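Transcriptional regulator, ROK family (Vibrio cholerae O1 biovar eltor, PDB 1Z05) probably binds DNA to regulate transcription linked to carbohydrate metabolism, and carries a bound zinc ion. Local coordinates at residues Y45-Q50 against S60-L65; A80-E85 against L421-V426; L111-G116 against F153-F158; G129-D134 against Q404-G409. One frame throughout, in Å; residues are numbered along the deposited sequence.

In the fold
Interaction 1 lies within the probable N-terminal winged helix-turn-helix region, and interaction 2 joins that region to the C-terminal helix 421-428; the two touch directly, with Tyr45 CB 3.5 Å from Leu423 CD1. Interactions 3 and 4 both reach the sheet of strands 108-116, 119-126, 131-138, 168-176 and 212-216, their centres about 12 Å apart, and are joined by a probable hydrogen bond between Ser112 OG and Thr406 O (2.6 Å). The two pairs do not touch, but helix 407-418, which begins in interaction 4, is followed directly by helix 421-428 of interaction 2. A sulfate ion lies beside the strand of interaction 3. All four contacts are remote from the zinc site.

Interaction 1 (Y45-Q50 against S60-L65); sequences YKLIDQ and SKESEL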
# COMPACT_ATOMS: atom_id res chain seq x y z
N TYR A 45 -21.99 -10.70 6.35
CA TYR A 45 -21.47 -11.67 7.32
C TYR A 45 -20.61 -11.01 8.41
O TYR A 45 -20.70 -11.37 9.60
CB TYR A 45 -20.68 -12.75 6.59
CG TYR A 45 -20.12 -13.79 7.51
CD1 TYR A 45 -20.89 -14.92 7.85
CD2 TYR A 45 -18.84 -13.67 8.04
CE1 TYR A 45 -20.37 -15.90 8.71
CE2 TYR A 45 -18.32 -14.65 8.90
CZ TYR A 45 -19.09 -15.75 9.23
OH TYR A 45 -18.58 -16.73 10.05
N LYS A 46 -19.77 -10.06 8.01
CA LYS A 46 -18.95 -9.29 8.96
C LYS A 46 -19.81 -8.49 9.95
O LYS A 46 -19.52 -8.45 11.15
CB LYS A 46 -17.96 -8.37 8.23
CG LYS A 46 -16.99 -7.65 9.17
CD LYS A 46 -16.10 -6.67 8.41
CE LYS A 46 -15.16 -5.94 9.35
NZ LYS A 46 -14.20 -5.12 8.55
N LEU A 47 -20.88 -7.86 9.45
CA LEU A 47 -21.82 -7.16 10.33
C LEU A 47 -22.46 -8.11 11.36
O LEU A 47 -22.51 -7.79 12.55
CB LEU A 47 -22.91 -6.45 9.51
CG LEU A 47 -22.51 -5.11 8.88
CD1 LEU A 47 -23.61 -4.62 7.94
CD2 LEU A 47 -22.20 -4.06 9.95
N ILE A 48 -22.92 -9.27 10.89
CA ILE A 48 -23.52 -10.28 11.76
C ILE A 48 -22.51 -10.81 12.80
O ILE A 48 -22.84 -10.96 13.99
CB ILE A 48 -24.10 -11.45 10.93
CG1 ILE A 48 -25.23 -10.94 10.04
CG2 ILE A 48 -24.64 -12.55 11.84
CD1 ILE A 48 -25.64 -11.90 8.95
N ASP A 49 -21.28 -11.06 12.35
CA ASP A 49 -20.23 -11.58 13.22
C ASP A 49 -19.91 -10.59 14.34
O ASP A 49 -19.77 -10.97 15.51
CB ASP A 49 -18.98 -11.91 12.39
CG ASP A 49 -17.98 -12.77 13.14
OD1 ASP A 49 -18.39 -13.59 14.00
OD2 ASP A 49 -16.77 -12.65 12.87
N GLN A 50 -19.81 -9.32 13.98
CA GLN A 50 -19.39 -8.29 14.93
C GLN A 50 -20.54 -7.65 15.71
O GLN A 50 -20.31 -7.11 16.80
CB GLN A 50 -18.57 -7.21 14.20
CG GLN A 50 -17.20 -7.71 13.76
CD GLN A 50 -16.40 -6.69 12.97
OE1 GLN A 50 -16.95 -5.71 12.44
NE2 GLN A 50 -15.09 -6.91 12.86
N SER A 60 -29.80 -3.95 6.75
CA SER A 60 -30.09 -3.12 5.59
C SER A 60 -29.60 -1.67 5.79
O SER A 60 -29.00 -1.09 4.88
CB SER A 60 -31.59 -3.17 5.28
OG SER A 60 -31.89 -2.36 4.16
N LYS A 61 -29.85 -1.11 6.97
CA LYS A 61 -29.41 0.26 7.28
C LYS A 61 -27.89 0.39 7.35
O LYS A 61 -27.31 1.31 6.77
CB LYS A 61 -30.06 0.76 8.58
CG LYS A 61 -31.57 0.73 8.58
CD LYS A 61 -32.16 1.58 9.70
CE LYS A 61 -33.65 1.32 9.88
NZ LYS A 61 -34.46 1.73 8.69
N GLU A 62 -27.24 -0.54 8.05
CA GLU A 62 -25.78 -0.53 8.22
C GLU A 62 -25.01 -0.78 6.92
O GLU A 62 -24.04 -0.07 6.64
CB GLU A 62 -25.34 -1.52 9.30
CG GLU A 62 -25.56 -1.04 10.74
CD GLU A 62 -24.50 -0.03 11.19
OE1 GLU A 62 -23.32 -0.42 11.36
OE2 GLU A 62 -24.86 1.15 11.39
N SER A 63 -25.44 -1.76 6.14
CA SER A 63 -24.75 -2.14 4.89
C SER A 63 -25.09 -1.23 3.71
O SER A 63 -24.37 -1.22 2.71
CB SER A 63 -25.10 -3.57 4.50
OG SER A 63 -26.47 -3.66 4.11
N GLU A 64 -26.19 -0.47 3.85
CA GLU A 64 -26.77 0.34 2.77
C GLU A 64 -27.28 -0.51 1.60
O GLU A 64 -27.29 -0.06 0.46
CB GLU A 64 -25.79 1.41 2.27
CG GLU A 64 -25.16 2.26 3.36
CD GLU A 64 -23.90 2.96 2.88
OE1 GLU A 64 -22.88 2.28 2.64
OE2 GLU A 64 -23.94 4.20 2.76
N LEU A 65 -27.69 -1.75 1.90
CA LEU A 65 -28.26 -2.63 0.89
C LEU A 65 -29.78 -2.74 1.06
O LEU A 65 -30.27 -2.75 2.19
CB LEU A 65 -27.62 -4.03 0.96
CG LEU A 65 -26.13 -4.17 0.64
CD1 LEU A 65 -25.61 -5.47 1.20
CD2 LEU A 65 -25.84 -4.08 -0.86
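With CG set beside its backbone N (chi1 -79°), Leu47 reaches out of helix 35-51 to the last turn of helix 56-63, where its CD1 comes within 3.8 Å of Glu62 CB. The same methyl rests 3.9 Å from Ser63 CB, so one branch touches the roots of two successive side chains. CD2 passes at 4.1 Å from Glu62 CB, leaning on the glutamate alone. Glu62 bends at chi2 (-78°), which turns OE1 back toward the leucine. OE1 stays 4.1 Å from Leu47 CD2, a van der Waals approach. No hydrogen bond crosses this small contact; between the two segments the touch is by van der Waals contact.

The polar groups serve the end of helix 56-63 instead. Ser63 OG donates to Leu59 O one turn back and accepts from Leu65 N at 3.2 Å through a rather bent bond (141°), forming an ST turn. Ser60 OG donates to Leu65 O at 2.6 Å, tying the departing chain to the helix as Glu64 leaves it with positive phi. Arg43 NH2 of helix 35-51 bonds Ser63 O, a polar link between the helices. Helices 35-51, 56-63 and 67-79, followed by antiparallel strands 83-86 and 99-103, form what is, as in Mlc and its relatives, a winged helix-turn-helix; here its first helix packs on the second, just before the turn toward the probable recognition helix.

Interaction 2 (A80-E85 against L421-V426); sequences AHLIHE and LLLMKV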
# COMPACT_ATOMS: atom_id res chain seq x y z
N ALA A 80 -26.77 -22.48 4.13
CA ALA A 80 -25.42 -23.02 4.25
C ALA A 80 -25.04 -23.27 5.71
O ALA A 80 -23.97 -23.80 5.98
CB ALA A 80 -24.42 -22.08 3.60
N HIS A 81 -25.91 -22.86 6.64
CA HIS A 81 -25.68 -22.97 8.09
C HIS A 81 -24.47 -22.18 8.59
O HIS A 81 -23.80 -22.57 9.54
CB HIS A 81 -25.59 -24.44 8.52
CG HIS A 81 -26.75 -25.27 8.05
ND1 HIS A 81 -26.62 -26.26 7.10
CD2 HIS A 81 -28.06 -25.23 8.39
CE1 HIS A 81 -27.80 -26.81 6.88
NE2 HIS A 81 -28.69 -26.20 7.65
N LEU A 82 -24.21 -21.05 7.94
CA LEU A 82 -23.13 -20.15 8.36
C LEU A 82 -23.64 -19.12 9.37
O LEU A 82 -22.87 -18.60 10.19
CB LEU A 82 -22.51 -19.46 7.14
CG LEU A 82 -21.59 -20.39 6.37
CD1 LEU A 82 -21.35 -19.90 4.94
CD2 LEU A 82 -20.27 -20.59 7.14
N ILE A 83 -24.93 -18.82 9.28
CA ILE A 83 -25.59 -17.92 10.22
C ILE A 83 -26.88 -18.56 10.68
O ILE A 83 -27.36 -19.51 10.04
CB ILE A 83 -25.85 -16.49 9.66
CG1 ILE A 83 -26.89 -16.50 8.52
CG2 ILE A 83 -24.51 -15.82 9.27
CD1 ILE A 83 -27.19 -15.11 7.92
N HIS A 84 -27.43 -18.06 11.77
CA HIS A 84 -28.69 -18.57 12.27
C HIS A 84 -29.48 -17.49 13.00
O HIS A 84 -28.91 -16.49 13.44
CB HIS A 84 -28.47 -19.79 13.18
CG HIS A 84 -27.88 -19.46 14.51
ND1 HIS A 84 -28.63 -19.39 15.66
CD2 HIS A 84 -26.60 -19.18 14.88
CE1 HIS A 84 -27.85 -19.09 16.68
NE2 HIS A 84 -26.61 -18.96 16.23
N GLU A 85 -30.78 -17.72 13.10
CA GLU A 85 -31.70 -16.85 13.83
C GLU A 85 -32.77 -17.73 14.49
O GLU A 85 -32.91 -18.91 14.15
CB GLU A 85 -32.38 -15.87 12.86
CG GLU A 85 -33.16 -16.57 11.74
CD GLU A 85 -33.92 -15.61 10.83
OE1 GLU A 85 -34.17 -14.45 11.24
OE2 GLU A 85 -34.27 -16.02 9.70
N LEU A 421 -15.10 -14.47 -0.01
CA LEU A 421 -14.51 -15.55 -0.81
C LEU A 421 -14.82 -16.94 -0.23
O LEU A 421 -15.30 -17.83 -0.94
CB LEU A 421 -12.99 -15.36 -0.96
CG LEU A 421 -12.24 -16.19 -2.02
CD1 LEU A 421 -11.05 -15.43 -2.58
CD2 LEU A 421 -11.79 -17.55 -1.48
N LEU A 422 -14.54 -17.11 1.06
CA LEU A 422 -14.71 -18.41 1.70
C LEU A 422 -16.18 -18.74 1.90
O LEU A 422 -16.57 -19.90 1.75
CB LEU A 422 -13.94 -18.48 3.02
CG LEU A 422 -13.88 -19.84 3.71
CD1 LEU A 422 -13.43 -20.95 2.73
CD2 LEU A 422 -12.97 -19.78 4.91
N LEU A 423 -16.99 -17.74 2.22
CA LEU A 423 -18.44 -17.92 2.31
C LEU A 423 -19.01 -18.56 1.05
O LEU A 423 -19.79 -19.50 1.12
CB LEU A 423 -19.16 -16.59 2.56
CG LEU A 423 -18.89 -15.81 3.83
CD1 LEU A 423 -19.73 -14.56 3.81
CD2 LEU A 423 -19.20 -16.65 5.07
N MET A 424 -18.60 -18.04 -0.11
CA MET A 424 -19.14 -18.52 -1.37
C MET A 424 -18.68 -19.95 -1.64
O MET A 424 -19.45 -20.76 -2.15
CB MET A 424 -18.80 -17.58 -2.52
CG MET A 424 -19.46 -16.19 -2.42
SD MET A 424 -21.28 -16.18 -2.47
CE MET A 424 -21.73 -16.34 -0.74
N LYS A 425 -17.44 -20.26 -1.27
CA LYS A 425 -16.94 -21.63 -1.37
C LYS A 425 -17.74 -22.60 -0.50
O LYS A 425 -18.05 -23.70 -0.94
CB LYS A 425 -15.44 -21.70 -1.04
CG LYS A 425 -14.56 -21.00 -2.07
CD LYS A 425 -14.30 -21.85 -3.32
CE LYS A 425 -12.98 -22.62 -3.20
NZ LYS A 425 -12.64 -23.45 -4.39
N VAL A 426 -18.08 -22.17 0.72
CA VAL A 426 -18.90 -22.97 1.63
C VAL A 426 -20.35 -23.11 1.15
O VAL A 426 -20.93 -24.20 1.24
CB VAL A 426 -18.85 -22.43 3.09
CG1 VAL A 426 -19.76 -23.24 4.01
CG2 VAL A 426 -17.42 -22.44 3.63
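Leu82 presents its CD1 methyl to helix 421-428, where it meets Val426 CG1 at 3.8 Å and Leu423 CD2 at 3.9 Å. Because the two partners stand three residues apart on the helix, they line the same face, and the one methyl touches both. Leu82 holds CG beside its backbone N (chi1 -76°), a setting that directs the side chain toward the helix. Its other branch also reaches the valine, with CD2 4.1 Å from Val426 CG1.

Val426 carries CG1 opposite its own backbone N (chi1 177°), and in that rotation this methyl does most of the touching. Val426 CB follows at 4.0 Å from Leu82 CD1. Leu423 contributes differently: its CB does not aim at the partner, but with CG beside the backbone N and chi2 fully extended (-180°) the side chain brings CD2 to Leu82. Both helix residues meet Leu82 at a slant. The contact is entirely apolar and buried.

On the other side, His81, just past helix 67-79, leaves helical geometry with positive phi in a Schellman motif, and the chain then swings through Leu82 into strand 83-86. His81 O is bonded by Trp108 NE1, while the Leu82 backbone pairs with Asn104. Leu423 also packs on Tyr45 of helix 35-51, Leu77 of helix 67-79 and Leu417 of helix 407-418. The C-terminal helix thus lies among three other helices, with the loop residue just before strand 83-86 against it.

Interaction 3 (L111-G116 against F153-F158); sequences LSMRLG and FEIEEF. With SO4 (sulfate ion), chain C.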
# COMPACT_ATOMS: atom_id res chain seq x y z
N LEU A 111 -8.04 -25.78 9.08
CA LEU A 111 -6.66 -26.09 9.41
C LEU A 111 -5.80 -24.87 9.18
O LEU A 111 -5.97 -24.14 8.20
CB LEU A 111 -6.13 -27.22 8.52
CG LEU A 111 -6.59 -28.66 8.69
CD1 LEU A 111 -5.65 -29.55 7.86
CD2 LEU A 111 -6.57 -29.09 10.14
N SER A 112 -4.88 -24.64 10.11
CA SER A 112 -3.88 -23.59 9.94
C SER A 112 -2.54 -24.26 10.14
O SER A 112 -2.34 -25.00 11.11
CB SER A 112 -4.09 -22.45 10.95
OG SER A 112 -3.19 -21.38 10.70
N MET A 113 -1.63 -24.04 9.19
CA MET A 113 -0.32 -24.66 9.20
C MET A 113 0.79 -23.63 9.17
O MET A 113 0.64 -22.54 8.62
CB MET A 113 -0.18 -25.59 7.99
CG MET A 113 -1.20 -26.73 7.98
SD MET A 113 -1.19 -27.64 6.42
CE MET A 113 0.26 -28.66 6.63
N ARG A 114 1.92 -23.97 9.78
CA ARG A 114 3.14 -23.21 9.57
C ARG A 114 4.23 -24.14 9.06
O ARG A 114 4.51 -25.18 9.67
CB ARG A 114 3.61 -22.51 10.86
CG ARG A 114 4.99 -21.84 10.68
CD ARG A 114 5.50 -21.15 11.95
NE ARG A 114 6.90 -20.77 11.78
CZ ARG A 114 7.30 -19.66 11.16
NH1 ARG A 114 6.40 -18.80 10.68
NH2 ARG A 114 8.60 -19.42 11.02
N LEU A 115 4.84 -23.76 7.94
CA LEU A 115 6.08 -24.38 7.49
C LEU A 115 7.23 -23.55 8.04
O LEU A 115 7.54 -22.48 7.50
CB LEU A 115 6.13 -24.49 5.96
CG LEU A 115 7.32 -25.26 5.36
CD1 LEU A 115 7.41 -26.68 5.92
CD2 LEU A 115 7.25 -25.31 3.83
N GLY A 116 7.83 -24.03 9.12
CA GLY A 116 8.95 -23.34 9.76
C GLY A 116 10.27 -23.97 9.37
O GLY A 116 10.30 -24.89 8.55
N PHE A 153 1.64 -35.92 2.86
CA PHE A 153 1.56 -37.12 3.69
C PHE A 153 1.13 -36.77 5.12
O PHE A 153 0.34 -37.49 5.73
CB PHE A 153 2.91 -37.84 3.71
CG PHE A 153 3.12 -38.82 2.58
CD1 PHE A 153 2.50 -38.64 1.34
CD2 PHE A 153 3.98 -39.91 2.75
CE1 PHE A 153 2.72 -39.55 0.29
CE2 PHE A 153 4.20 -40.82 1.71
CZ PHE A 153 3.57 -40.64 0.48
N GLU A 154 1.64 -35.64 5.64
CA GLU A 154 1.31 -35.21 7.00
C GLU A 154 -0.10 -34.68 7.15
O GLU A 154 -0.72 -34.85 8.21
CB GLU A 154 2.33 -34.19 7.51
CG GLU A 154 3.72 -34.77 7.75
CD GLU A 154 3.78 -35.84 8.84
OE1 GLU A 154 2.79 -36.01 9.60
OE2 GLU A 154 4.83 -36.51 8.95
N ILE A 155 -0.62 -34.04 6.10
CA ILE A 155 -2.03 -33.61 6.10
C ILE A 155 -2.95 -34.84 6.11
O ILE A 155 -3.87 -34.92 6.94
CB ILE A 155 -2.36 -32.69 4.89
CG1 ILE A 155 -1.67 -31.33 5.03
CG2 ILE A 155 -3.88 -32.46 4.76
CD1 ILE A 155 -1.71 -30.47 3.74
N GLU A 156 -2.69 -35.79 5.22
CA GLU A 156 -3.41 -37.07 5.17
C GLU A 156 -3.44 -37.77 6.54
O GLU A 156 -4.51 -38.17 7.01
CB GLU A 156 -2.78 -37.98 4.11
CG GLU A 156 -3.29 -39.42 4.09
CD GLU A 156 -2.38 -40.35 3.28
OE1 GLU A 156 -2.22 -41.53 3.65
OE2 GLU A 156 -1.80 -39.88 2.27
N GLU A 157 -2.27 -37.92 7.15
CA GLU A 157 -2.12 -38.54 8.47
C GLU A 157 -2.96 -37.80 9.53
O GLU A 157 -3.62 -38.44 10.34
CB GLU A 157 -0.64 -38.57 8.87
CG GLU A 157 -0.34 -39.15 10.26
CD GLU A 157 -0.28 -40.67 10.28
OE1 GLU A 157 -1.27 -41.32 9.91
OE2 GLU A 157 0.76 -41.22 10.70
N PHE A 158 -2.92 -36.47 9.50
CA PHE A 158 -3.67 -35.62 10.43
C PHE A 158 -5.18 -35.87 10.36
O PHE A 158 -5.84 -36.04 11.40
CB PHE A 158 -3.37 -34.14 10.19
CG PHE A 158 -3.91 -33.21 11.28
CD1 PHE A 158 -3.09 -32.81 12.34
CD2 PHE A 158 -5.22 -32.74 11.23
CE1 PHE A 158 -3.58 -31.97 13.35
CE2 PHE A 158 -5.72 -31.91 12.23
CZ PHE A 158 -4.89 -31.51 13.28
S SO4 C . 11.43 -20.75 12.86
O1 SO4 C . 10.48 -20.76 13.96
O2 SO4 C . 12.00 -19.42 12.67
O3 SO4 C . 12.49 -21.70 13.20
O4 SO4 C . 10.77 -21.15 11.62
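The Phe158 ring is approached obliquely by Leu111, whose CD2 comes to 3.6 Å from CE2 and 4.0 Å from CD2 of the ring. Phe158 swings CG opposite its backbone N (chi1 -169°), carrying the ring from helix 144-161 toward the sheet, and the ring also meets that of Tyr162. The other flat group, the Arg114 guanidinium, receives a sulfate at its edge: NH2 donates in plane to O4 at 2.8 Å, almost straight (165°). Salt bridging of NH1 to Asp217 and a bond between NE and Tyr119 OH fix how the group is turned.

Strand 108-116 is the central strand of a five-stranded sheet of order 3-2-1-4-5, the ribonuclease H-like arrangement of the ASKHA superfamily to which ROK proteins belong, and helix 144-161 covers one face of it. The sulfate, probably from the crystallisation liquor, is also bonded by Tyr119 OH and Arg117 N at the turn into strand 119-126, a position consistent with the hairpin at which sugar kinases of this superfamily bind nucleotide phosphate.

On the covered face, Met113 crosses Ile155 at about a right angle. A bend at chi3 (78°) brings its CE to 3.7 Å from Ile155 CG1, while SD lies 3.9 Å from Ile155 CD1. Met113 also packs on Ile122 and Ile174 of the flanking strands.

Interaction 4 (G129-D134 against Q404-G409); sequences GEVLID and QATMPG
Gly129 O is approached by the thioether of Met407, with SD at 3.6 Å and the terminal CE at 3.8 Å. Buried by this contact, the carbonyl oxygen has no hydrogen-bond partner in the model; across this contact its neighbours are the weakly polar sulfur and the methyl. Met407 brings them there by bending twice, at chi2 (-42°) and chi3 (-70°), after a CB that does not itself aim at the glycine. Next to this pair Val131 CG2 comes to 4.4 Å from Thr406 OG1, a looser van der Waals touch.

The contact sets the start of helix 407-418 beside the entry to strand 131-138, an outer strand within this chain of the first sheet of the ASKHA fold. The chain turns a corner at Leu132, where Leu132 and Ile133 both face Leu124 in a classic beta bulge.

Further out, a type I turn from Gln404 to Met407 delivers the methionine to the first turn of its helix. Thr406 rests on Ala123 and His125 of strand 119-126, and Met407 also packs on Phe401 and Phe228. On the opposing segment, Glu130 N is hydrogen-bonded to Glu126 OE2, which ties the chain just after Gly129 to the end of the neighbouring strand.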
# COMPACT_ATOMS: atom_id res chain seq x y z
N GLY A 129 -11.63 -18.85 15.31
CA GLY A 129 -10.18 -18.64 15.40
C GLY A 129 -9.43 -19.42 16.48
O GLY A 129 -8.21 -19.52 16.42
N GLU A 130 -10.15 -19.96 17.46
CA GLU A 130 -9.53 -20.66 18.59
C GLU A 130 -8.92 -22.02 18.21
O GLU A 130 -9.51 -22.77 17.44
CB GLU A 130 -10.53 -20.82 19.73
CG GLU A 130 -9.89 -21.09 21.09
CD GLU A 130 -10.55 -20.35 22.24
OE1 GLU A 130 -11.49 -19.56 22.00
OE2 GLU A 130 -10.12 -20.55 23.40
N VAL A 131 -7.75 -22.32 18.78
CA VAL A 131 -7.07 -23.60 18.52
C VAL A 131 -7.73 -24.74 19.29
O VAL A 131 -7.99 -24.61 20.48
CB VAL A 131 -5.56 -23.52 18.87
CG1 VAL A 131 -4.83 -24.84 18.54
CG2 VAL A 131 -4.91 -22.37 18.11
N LEU A 132 -8.01 -25.85 18.59
CA LEU A 132 -8.54 -27.07 19.20
C LEU A 132 -7.45 -28.13 19.39
O LEU A 132 -7.35 -28.73 20.45
CB LEU A 132 -9.69 -27.65 18.36
CG LEU A 132 -10.90 -26.74 18.08
CD1 LEU A 132 -11.85 -27.39 17.09
CD2 LEU A 132 -11.62 -26.39 19.37
N ILE A 133 -6.65 -28.34 18.35
CA ILE A 133 -5.56 -29.33 18.37
C ILE A 133 -4.37 -28.71 17.66
O ILE A 133 -4.55 -28.05 16.65
CB ILE A 133 -5.91 -30.61 17.57
CG1 ILE A 133 -7.22 -31.23 18.04
CG2 ILE A 133 -4.74 -31.64 17.63
CD1 ILE A 133 -7.79 -32.23 17.05
N ASP A 134 -3.16 -28.94 18.16
CA ASP A 134 -1.98 -28.57 17.38
C ASP A 134 -0.83 -29.54 17.57
O ASP A 134 -0.60 -30.05 18.67
CB ASP A 134 -1.55 -27.12 17.63
CG ASP A 134 -1.05 -26.90 19.02
OD1 ASP A 134 -1.55 -27.55 19.97
OD2 ASP A 134 -0.14 -26.05 19.18
N GLN A 404 2.29 -18.37 19.09
CA GLN A 404 1.08 -18.88 18.46
C GLN A 404 1.31 -18.85 16.95
O GLN A 404 0.93 -17.91 16.25
CB GLN A 404 -0.17 -18.08 18.85
CG GLN A 404 -0.43 -18.01 20.36
CD GLN A 404 0.31 -16.87 21.03
OE1 GLN A 404 1.27 -16.33 20.47
NE2 GLN A 404 -0.12 -16.50 22.23
N ALA A 405 1.97 -19.90 16.48
CA ALA A 405 2.49 -19.95 15.12
C ALA A 405 1.40 -20.04 14.06
O ALA A 405 1.64 -19.70 12.90
CB ALA A 405 3.47 -21.10 14.98
N THR A 406 0.20 -20.50 14.43
CA THR A 406 -0.87 -20.69 13.45
C THR A 406 -1.98 -19.62 13.47
O THR A 406 -2.89 -19.66 12.65
CB THR A 406 -1.48 -22.11 13.48
OG1 THR A 406 -2.11 -22.35 14.75
CG2 THR A 406 -0.41 -23.18 13.23
N MET A 407 -1.89 -18.67 14.41
CA MET A 407 -2.81 -17.52 14.42
C MET A 407 -2.75 -16.66 13.17
O MET A 407 -3.78 -16.13 12.75
CB MET A 407 -2.66 -16.65 15.68
CG MET A 407 -3.34 -17.21 16.92
SD MET A 407 -5.00 -17.92 16.68
CE MET A 407 -6.00 -16.48 16.33
N PRO A 408 -1.54 -16.46 12.58
CA PRO A 408 -1.49 -15.82 11.27
C PRO A 408 -2.37 -16.49 10.22
O PRO A 408 -3.05 -15.81 9.47
CB PRO A 408 0.00 -15.92 10.89
CG PRO A 408 0.71 -15.92 12.19
CD PRO A 408 -0.18 -16.74 13.10
N GLY A 409 -2.38 -17.83 10.17
CA GLY A 409 -3.24 -18.53 9.23
C GLY A 409 -4.72 -18.33 9.55
O GLY A 409 -5.55 -18.21 8.65